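Local atomic coordinates of putative short-chain dehydrogenase/reductase (Corynebacterium glutamicum, PDB entry 3E9N), a protein that is of unknown function but belongs to the short-chain dehydrogenase/reductase family and may act as an oxidoreductase, possibly of the acetoacetyl-CoA reductase type. Residues A120-S125 with N167-S172. Numbering follows the deposited sequence.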
# COMPACT_ATOMS: atom_id res chain seq x y z
N ALA A 120 8.52 24.69 18.73
CA ALA A 120 9.77 24.18 19.24
C ALA A 120 10.40 23.12 18.31
O ALA A 120 11.62 22.94 18.31
CB ALA A 120 9.55 23.60 20.64
N LEU A 121 9.57 22.38 17.57
CA LEU A 121 10.07 21.32 16.71
C LEU A 121 10.74 21.98 15.49
O LEU A 121 11.78 21.53 15.05
CB LEU A 121 8.93 20.39 16.24
CG LEU A 121 8.39 19.41 17.24
CD1 LEU A 121 6.99 18.79 16.81
CD2 LEU A 121 9.39 18.34 17.67
N ARG A 122 10.10 23.03 14.97
CA ARG A 122 10.60 23.78 13.85
C ARG A 122 11.86 24.47 14.23
O ARG A 122 12.84 24.43 13.48
CB ARG A 122 9.58 24.83 13.47
CG ARG A 122 8.41 24.24 12.71
CD ARG A 122 7.43 25.30 12.34
NE ARG A 122 6.27 24.75 11.66
CZ ARG A 122 5.26 25.50 11.23
NH1 ARG A 122 5.30 26.81 11.40
NH2 ARG A 122 4.22 24.95 10.60
N ALA A 123 11.85 25.10 15.42
CA ALA A 123 13.01 25.80 15.93
C ALA A 123 14.23 24.91 16.02
O ALA A 123 15.32 25.39 15.82
CB ALA A 123 12.71 26.44 17.36
N ALA A 124 14.05 23.64 16.40
CA ALA A 124 15.18 22.72 16.54
C ALA A 124 15.42 21.88 15.30
O ALA A 124 16.35 21.08 15.27
CB ALA A 124 15.00 21.77 17.78
N SER A 125 14.59 22.06 14.27
CA SER A 125 14.49 21.08 13.19
C SER A 125 14.37 19.60 13.68
O SER A 125 15.12 18.72 13.23
CB SER A 125 15.67 21.21 12.22
OG SER A 125 15.66 22.48 11.62
N ASN A 167 10.22 22.85 6.84
CA ASN A 167 10.60 23.52 8.05
C ASN A 167 11.70 22.83 8.79
O ASN A 167 12.06 23.27 9.89
CB ASN A 167 9.41 23.72 8.93
CG ASN A 167 8.35 24.52 8.23
OD1 ASN A 167 8.66 25.53 7.59
ND2 ASN A 167 7.11 24.04 8.28
N GLY A 168 12.24 21.75 8.22
CA GLY A 168 13.38 21.12 8.85
C GLY A 168 12.96 19.97 9.73
O GLY A 168 13.82 19.31 10.34
N ILE A 169 11.65 19.71 9.81
CA ILE A 169 11.16 18.61 10.63
C ILE A 169 11.20 17.26 9.91
O ILE A 169 10.79 17.15 8.74
CB ILE A 169 9.74 18.87 11.16
CG1 ILE A 169 9.72 20.12 12.07
CG2 ILE A 169 9.16 17.61 11.86
CD1 ILE A 169 8.35 20.50 12.59
N ARG A 170 11.72 16.25 10.60
CA ARG A 170 11.71 14.92 10.08
C ARG A 170 10.64 14.11 10.79
O ARG A 170 10.39 14.27 12.01
CB ARG A 170 13.10 14.26 10.17
CG ARG A 170 14.19 15.11 9.43
CD ARG A 170 15.50 14.36 9.27
NE ARG A 170 16.25 14.19 10.52
CZ ARG A 170 17.49 13.67 10.60
NH1 ARG A 170 18.16 13.25 9.52
NH2 ARG A 170 18.05 13.57 11.80
N VAL A 171 9.96 13.27 10.01
CA VAL A 171 8.85 12.52 10.52
C VAL A 171 9.08 11.06 10.17
O VAL A 171 9.42 10.74 9.04
CB VAL A 171 7.54 13.02 9.96
CG1 VAL A 171 6.39 12.24 10.61
CG2 VAL A 171 7.36 14.50 10.26
N SER A 172 8.90 10.19 11.16
CA SER A 172 9.18 8.81 10.98
C SER A 172 8.20 7.89 11.71
O SER A 172 7.68 8.23 12.78
CB SER A 172 10.61 8.54 11.39
OG SER A 172 10.91 7.18 11.14
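In this Rossmann-type fold, the end of helix 95-124, with Leu-121 and Arg-122 in its last turn and Ser-125 just after it, meets the loop Asn-167 to Ile-169 that leads into strand 170-176. The apolar part is built on Ile-169, whose CD1 lies 3.7 Å from CB of Leu-121 and equally close to CG of Arg-122. With CG1 anti to the carbonyl carbon and CD1 extended beyond it (chi2 178°), this methyl reaches both residues of the helix turn. On the outer side, Arg-122 and Asn-167 run side by side in the same direction. ND2 of Asn-167 sits over one face of the guanidinium, 3.6 Å from NE of Arg-122, with the two planes 42° apart, a tilted packing rather than a flat stack. Glu-164 of helix 144-164 bridges the two side chains, consistent with their alignment: its OE2 forms a salt bridge with Arg-122 NH2, while OE1 accepts a hydrogen bond from Asn-167 ND2. The helix closes in a Schellman motif: Ser-125 has positive phi (46°), and one of the two bonds back into the last turn runs from Ser-125 N to Arg-122 O, 3.1 Å. The chain then enters strand 127-131, which pairs in parallel with strand 170-176. At this exit CB of Ser-125 is 3.3 Å from Gly-168 O. That carbonyl accepts a hydrogen bond from Arg-230 of the second subunit. Gly-168 itself has positive phi, a conformation that favours glycine, and its CA lies 3.8 Å from Ser-125 OG.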